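Local structure of inositol 2-dehydrogenase/D-chiro-inositol 3-dehydrogenase (Lactobacillus casei, 4MIO) at residues A[3-8]-A[69-74]; A[125-130]-A[175-180]. The protein oxidises myo-inositol and D-chiro-inositol to their keto forms, 2-keto-myo-inositol and 1-keto-D-chiro-inositol, with NAD(+) as the likely hydride acceptor. All blocks are in the same frame, centred on the assembly; numbering follows the deposited sequence.

Interaction 1 (A[3-8]-A[69-74]); sequences VKVGVI and AVFVVS. With NAI (1,4-dihydronicotinamide adenine dinucleotide), chain E.
Val73 N donates to Ile8 O at 2.7 Å, the last rung of a parallel ladder that joins strand 3-8 to strand 69-72. Four further backbone bonds precede it. Gly6 stands in the middle with both polar atoms used: its N gives to Ala69 O at 2.9 Å and its O accepts from Phe71 N at 2.8 Å. The same Gly6 O also receives a CA-H contact from Val70 CA at 3.2 Å.

One face of the pair carries Val5, Val7, Ala69 and Phe71. Val5 CG1, anti to its own N (chi1 174°), is brought to 3.5 Å from Phe71 CD1 and meets the ring obliquely; helix 12-24 packs over this side through Leu21, and Phe94 stacks on Phe71. On the other face Ile8 CD1 rests near Val70 CB, where helices 58-62 and 79-86 close in.

At the C-terminal end the strands open onto the dinucleotide. Ser74 CB lies 3.4 Å from NAI C5A and Ile8 CG2 3.9 Å from NAI C2A, both on the adenine. Backbone bonds thus set the register, the side chains meeting across the strands are apolar, and the buried pair brings Ile8 and Ser74 to the adenine.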
# COMPACT_ATOMS: atom_id res chain seq x y z
N VAL A 3 -11.61 36.01 21.88
CA VAL A 3 -10.90 35.58 23.07
C VAL A 3 -9.55 36.31 23.16
O VAL A 3 -8.73 36.19 22.29
CB VAL A 3 -10.66 34.07 23.08
CG1 VAL A 3 -9.81 33.65 24.25
CG2 VAL A 3 -11.96 33.32 23.09
N LYS A 4 -9.37 37.07 24.22
CA LYS A 4 -8.13 37.80 24.43
C LYS A 4 -7.11 36.99 25.20
O LYS A 4 -7.34 36.57 26.29
CB LYS A 4 -8.43 39.11 25.14
CG LYS A 4 -9.25 40.09 24.30
CD LYS A 4 -9.58 41.35 25.01
CE LYS A 4 -10.17 42.34 24.08
NZ LYS A 4 -11.25 41.72 23.30
N VAL A 5 -5.96 36.80 24.56
CA VAL A 5 -4.95 35.88 25.04
C VAL A 5 -3.65 36.58 25.48
O VAL A 5 -3.20 37.46 24.84
CB VAL A 5 -4.63 34.83 23.94
CG1 VAL A 5 -3.48 33.94 24.34
CG2 VAL A 5 -5.84 33.99 23.67
N GLY A 6 -3.12 36.12 26.59
CA GLY A 6 -1.76 36.44 26.97
C GLY A 6 -0.81 35.25 26.80
O GLY A 6 -1.15 34.16 27.15
N VAL A 7 0.36 35.50 26.29
CA VAL A 7 1.35 34.46 26.07
C VAL A 7 2.59 34.66 26.95
O VAL A 7 3.22 35.65 26.87
CB VAL A 7 1.79 34.40 24.60
CG1 VAL A 7 2.70 33.22 24.37
CG2 VAL A 7 0.63 34.29 23.68
N ILE A 8 2.86 33.67 27.77
CA ILE A 8 3.99 33.65 28.68
C ILE A 8 5.08 32.70 28.11
O ILE A 8 4.95 31.51 28.16
CB ILE A 8 3.58 33.20 30.05
CG1 ILE A 8 2.49 34.11 30.64
CG2 ILE A 8 4.79 33.10 30.96
CD1 ILE A 8 1.81 33.56 31.79
N ALA A 69 -7.53 34.30 28.60
CA ALA A 69 -6.79 33.08 28.67
C ALA A 69 -5.28 33.33 28.52
O ALA A 69 -4.88 34.22 27.85
CB ALA A 69 -7.26 32.12 27.61
N VAL A 70 -4.51 32.49 29.19
CA VAL A 70 -3.08 32.54 29.05
C VAL A 70 -2.51 31.25 28.47
O VAL A 70 -2.97 30.20 28.78
CB VAL A 70 -2.35 32.88 30.38
CG1 VAL A 70 -2.78 34.25 30.86
CG2 VAL A 70 -2.61 31.89 31.42
N PHE A 71 -1.51 31.41 27.62
CA PHE A 71 -0.71 30.30 27.11
C PHE A 71 0.64 30.30 27.83
O PHE A 71 1.28 31.28 27.86
CB PHE A 71 -0.50 30.45 25.61
CG PHE A 71 -1.66 29.97 24.77
CD1 PHE A 71 -2.87 30.56 24.85
CD2 PHE A 71 -1.51 28.94 23.88
CE1 PHE A 71 -3.91 30.14 24.10
CE2 PHE A 71 -2.57 28.51 23.15
CZ PHE A 71 -3.76 29.10 23.26
N VAL A 72 0.99 29.18 28.43
CA VAL A 72 2.25 29.04 29.15
C VAL A 72 3.20 28.24 28.26
O VAL A 72 3.02 27.07 28.09
CB VAL A 72 2.08 28.35 30.47
CG1 VAL A 72 3.37 28.29 31.22
CG2 VAL A 72 1.06 29.04 31.30
N VAL A 73 4.17 28.93 27.69
CA VAL A 73 5.08 28.35 26.73
C VAL A 73 6.57 28.66 27.05
O VAL A 73 7.38 28.77 26.20
CB VAL A 73 4.76 28.82 25.30
CG1 VAL A 73 5.11 27.73 24.31
CG2 VAL A 73 3.29 29.17 25.18
N SER A 74 6.83 28.73 28.33
CA SER A 74 8.18 28.94 28.84
C SER A 74 8.92 27.62 28.97
O SER A 74 8.43 26.59 28.55
CB SER A 74 8.05 29.65 30.17
OG SER A 74 7.26 28.96 31.05
PA NAI E . 12.38 28.01 23.79
O1A NAI E . 13.52 27.94 24.65
O2A NAI E . 12.53 28.36 22.45
O5B NAI E . 11.42 29.10 24.34
C5B NAI E . 11.11 29.28 25.67
C4B NAI E . 10.91 30.76 25.98
O4B NAI E . 10.51 30.93 27.31
C3B NAI E . 12.20 31.56 25.93
O3B NAI E . 12.03 32.67 25.14
C2B NAI E . 12.51 31.90 27.36
O2B NAI E . 13.26 33.09 27.48
C1B NAI E . 11.14 32.05 27.93
N9A NAI E . 11.08 31.79 29.35
C8A NAI E . 11.74 30.91 30.03
N7A NAI E . 11.35 30.89 31.29
C5A NAI E . 10.42 31.81 31.42
C6A NAI E . 9.58 32.33 32.48
N6A NAI E . 9.62 31.91 33.73
N1A NAI E . 8.70 33.26 32.16
C2A NAI E . 8.60 33.73 30.96
N3A NAI E . 9.34 33.32 29.96
C4A NAI E . 10.24 32.37 30.14
O3 NAI E . 11.65 26.62 24.02
PN NAI E . 10.35 26.06 23.23
O1N NAI E . 10.75 25.04 22.28
O2N NAI E . 9.62 27.14 22.65
O5D NAI E . 9.54 25.27 24.25
C5D NAI E . 8.68 25.93 25.14
C4D NAI E . 7.75 24.93 25.78
O4D NAI E . 7.00 24.32 24.76
C3D NAI E . 8.49 23.80 26.44
O3D NAI E . 7.74 23.45 27.57
C2D NAI E . 8.43 22.70 25.40
O2D NAI E . 8.45 21.51 26.09
C1D NAI E . 7.06 22.92 24.84
N1N NAI E . 6.93 22.31 23.52
C2N NAI E . 5.98 21.44 23.24
C3N NAI E . 5.87 20.83 22.01
C7N NAI E . 4.77 19.82 21.73
O7N NAI E . 4.92 19.08 20.81
N7N NAI E . 3.73 19.81 22.50
C4N NAI E . 6.79 21.19 20.90
C5N NAI E . 7.74 22.17 21.34
C6N NAI E . 7.75 22.67 22.60

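Interaction 2 (A[125-130]-A[175-180]); sequences FMRRYD and IHEIDE. With NAI (1,4-dihydronicotinamide adenine dinucleotide), chain E.
Residues 127-129 make a short 3-10 turn beside helix 168-185, with Phe125 and His176 6.7 Å apart at their CA atoms and Arg128 and Glu180 6.6 Å apart. The turn is closed by Tyr129 N on Met126 O.

Phe125 lays its ring against Asp179: the carboxylate is stacked 11° from the ring plane, and Asp179 CB sits 3.7 Å from the ring centroid. Arg128 grips the same carboxylate side-on, NE to OD2 on its syn side and NH2 to OD1 from above its plane, each at 2.9 Å. Its chain, extended from CG to NE, carries the guanidinium across to the helix. Asp306 is a second partner of Arg128 NH2.

Arg127 bends at chi2 (-81°), laying its guanidinium over His176 CB. Its NH1 and NH2 both reach Glu177 OE2 from one face of the carboxylate, NH2 at 2.8 Å, while NH1 also donates to Glu180 OE1 at 3.0 Å. This buried network would be expected to favour charged carboxylates. The other oxygen of Glu177 is held by His155.

Met126 SD meets the His176 ring obliquely, 3.6 Å from CE1. A water accepts from Arg127 N and is hydrogen-bonded to His176 ND1, linking turn and ring. With NAI O7N at the edge of His176, 3.5 Å from CE1, the contact borders the nicotinamide carboxamide, as expected of the cleft between the Rossmann and C-terminal alpha/beta domains in the Gfo/Idh/MocA family.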
# COMPACT_ATOMS: atom_id res chain seq x y z
N PHE A 125 -0.86 18.25 24.95
CA PHE A 125 -0.64 16.94 24.34
C PHE A 125 -1.42 16.83 23.02
O PHE A 125 -2.52 16.36 23.00
CB PHE A 125 -1.00 15.81 25.31
CG PHE A 125 -0.07 15.68 26.50
CD1 PHE A 125 1.25 15.43 26.33
CD2 PHE A 125 -0.56 15.79 27.77
CE1 PHE A 125 2.09 15.30 27.42
CE2 PHE A 125 0.29 15.67 28.86
CZ PHE A 125 1.60 15.44 28.67
N MET A 126 -0.81 17.25 21.94
CA MET A 126 -1.50 17.36 20.67
C MET A 126 -1.82 16.07 19.95
O MET A 126 -2.61 16.07 19.07
CB MET A 126 -0.77 18.30 19.73
CG MET A 126 0.38 17.68 19.01
SD MET A 126 1.73 17.17 20.07
CE MET A 126 2.80 16.35 18.86
N ARG A 127 -1.19 14.97 20.34
CA ARG A 127 -1.43 13.71 19.64
C ARG A 127 -2.90 13.33 19.57
O ARG A 127 -3.33 12.76 18.61
CB ARG A 127 -0.64 12.54 20.26
CG ARG A 127 0.85 12.59 20.11
CD ARG A 127 1.32 12.12 18.78
NE ARG A 127 2.76 11.96 18.74
CZ ARG A 127 3.37 10.83 19.02
NH1 ARG A 127 2.68 9.76 19.33
NH2 ARG A 127 4.67 10.77 18.98
N ARG A 128 -3.63 13.68 20.61
CA ARG A 128 -5.01 13.29 20.70
C ARG A 128 -5.86 13.97 19.63
O ARG A 128 -6.95 13.58 19.41
CB ARG A 128 -5.56 13.65 22.09
CG ARG A 128 -4.91 12.94 23.24
CD ARG A 128 -5.72 13.12 24.50
NE ARG A 128 -5.02 12.66 25.69
CZ ARG A 128 -5.60 12.51 26.85
NH1 ARG A 128 -6.88 12.74 26.98
NH2 ARG A 128 -4.92 12.11 27.88
N TYR A 129 -5.32 15.00 19.01
CA TYR A 129 -6.04 15.75 18.01
C TYR A 129 -5.63 15.37 16.58
O TYR A 129 -6.19 15.84 15.64
CB TYR A 129 -5.83 17.25 18.23
CG TYR A 129 -6.44 17.77 19.53
CD1 TYR A 129 -7.73 18.18 19.57
CD2 TYR A 129 -5.70 17.81 20.70
CE1 TYR A 129 -8.30 18.63 20.73
CE2 TYR A 129 -6.27 18.27 21.86
CZ TYR A 129 -7.57 18.67 21.87
OH TYR A 129 -8.16 19.15 22.99
N ASP A 130 -4.64 14.53 16.47
CA ASP A 130 -4.19 14.11 15.17
C ASP A 130 -5.27 13.26 14.55
O ASP A 130 -5.75 12.38 15.14
CB ASP A 130 -2.91 13.30 15.29
CG ASP A 130 -2.42 12.79 13.96
OD1 ASP A 130 -1.97 13.60 13.17
OD2 ASP A 130 -2.54 11.59 13.74
N ILE A 175 7.09 11.07 25.89
CA ILE A 175 6.01 11.71 26.63
C ILE A 175 4.72 11.74 25.82
O ILE A 175 3.66 11.63 26.36
CB ILE A 175 6.40 13.13 27.10
CG1 ILE A 175 5.46 13.61 28.22
CG2 ILE A 175 6.45 14.09 25.95
CD1 ILE A 175 5.61 12.87 29.46
N HIS A 176 4.85 11.83 24.52
CA HIS A 176 3.70 11.84 23.66
C HIS A 176 2.93 10.50 23.66
O HIS A 176 1.75 10.46 23.74
CB HIS A 176 4.10 12.28 22.25
CG HIS A 176 4.53 13.70 22.18
ND1 HIS A 176 3.64 14.74 22.23
CD2 HIS A 176 5.75 14.26 22.09
CE1 HIS A 176 4.29 15.87 22.17
NE2 HIS A 176 5.57 15.61 22.07
N GLU A 177 3.69 9.42 23.59
CA GLU A 177 3.13 8.11 23.73
C GLU A 177 2.60 7.87 25.15
O GLU A 177 1.62 7.22 25.32
CB GLU A 177 4.15 7.02 23.35
CG GLU A 177 4.38 6.85 21.85
CD GLU A 177 5.21 7.95 21.18
OE1 GLU A 177 6.02 8.57 21.85
OE2 GLU A 177 5.02 8.15 19.99
N ILE A 178 3.30 8.41 26.12
CA ILE A 178 2.87 8.29 27.50
C ILE A 178 1.47 8.90 27.72
O ILE A 178 0.65 8.30 28.36
CB ILE A 178 3.90 8.91 28.46
CG1 ILE A 178 5.11 7.97 28.64
CG2 ILE A 178 3.25 9.23 29.80
CD1 ILE A 178 6.27 8.57 29.35
N ASP A 179 1.22 10.07 27.17
CA ASP A 179 -0.12 10.60 27.22
C ASP A 179 -1.12 9.85 26.37
O ASP A 179 -2.24 9.67 26.75
CB ASP A 179 -0.17 12.07 26.83
CG ASP A 179 -1.57 12.62 26.78
OD1 ASP A 179 -2.13 12.87 27.83
OD2 ASP A 179 -2.08 12.76 25.67
N GLU A 180 -0.69 9.44 25.20
CA GLU A 180 -1.59 8.88 24.20
C GLU A 180 -2.17 7.53 24.57
O GLU A 180 -3.31 7.27 24.36
CB GLU A 180 -0.82 8.78 22.87
CG GLU A 180 -1.55 8.18 21.70
CD GLU A 180 -0.64 8.06 20.50
OE1 GLU A 180 -0.09 9.05 20.13
OE2 GLU A 180 -0.49 6.95 19.99
PA NAI E . 12.38 28.01 23.79
O1A NAI E . 13.52 27.94 24.65
O2A NAI E . 12.53 28.36 22.45
O5B NAI E . 11.42 29.10 24.34
C5B NAI E . 11.11 29.28 25.67
C4B NAI E . 10.91 30.76 25.98
O4B NAI E . 10.51 30.93 27.31
C3B NAI E . 12.20 31.56 25.93
O3B NAI E . 12.03 32.67 25.14
C2B NAI E . 12.51 31.90 27.36
O2B NAI E . 13.26 33.09 27.48
C1B NAI E . 11.14 32.05 27.93
N9A NAI E . 11.08 31.79 29.35
C8A NAI E . 11.74 30.91 30.03
N7A NAI E . 11.35 30.89 31.29
C5A NAI E . 10.42 31.81 31.42
C6A NAI E . 9.58 32.33 32.48
N6A NAI E . 9.62 31.91 33.73
N1A NAI E . 8.70 33.26 32.16
C2A NAI E . 8.60 33.73 30.96
N3A NAI E . 9.34 33.32 29.96
C4A NAI E . 10.24 32.37 30.14
O3 NAI E . 11.65 26.62 24.02
PN NAI E . 10.35 26.06 23.23
O1N NAI E . 10.75 25.04 22.28
O2N NAI E . 9.62 27.14 22.65
O5D NAI E . 9.54 25.27 24.25
C5D NAI E . 8.68 25.93 25.14
C4D NAI E . 7.75 24.93 25.78
O4D NAI E . 7.00 24.32 24.76
C3D NAI E . 8.49 23.80 26.44
O3D NAI E . 7.74 23.45 27.57
C2D NAI E . 8.43 22.70 25.40
O2D NAI E . 8.45 21.51 26.09
C1D NAI E . 7.06 22.92 24.84
N1N NAI E . 6.93 22.31 23.52
C2N NAI E . 5.98 21.44 23.24
C3N NAI E . 5.87 20.83 22.01
C7N NAI E . 4.77 19.82 21.73
O7N NAI E . 4.92 19.08 20.81
N7N NAI E . 3.73 19.81 22.50
C4N NAI E . 6.79 21.19 20.90
C5N NAI E . 7.74 22.17 21.34
C6N NAI E . 7.75 22.67 22.60
O HOH W 1 0.76 14.64 22.63

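In the fold
Both contacts touch one NAI molecule: interaction 1 at its adenine and, through Val73 and Ser74, its nicotinamide ribose, interaction 2 at its carboxamide. Their centres lie 21 Å apart and their nearest atoms about 10 Å, without touching. Along the chain they come in series. Interaction 1 joins two central neighbours of the six-stranded parallel Rossmann sheet; that sheet ends in strand 121-123, from which the chain runs into the 125-130 loop. Interaction 2 then ties this loop to helix 168-185 of the C-terminal alpha/beta domain. Helix 279-294 packs against both contacts. The cofactor thus runs from the ends of the Rossmann strands to the C-terminal domain, consistent with a site in the cleft between them.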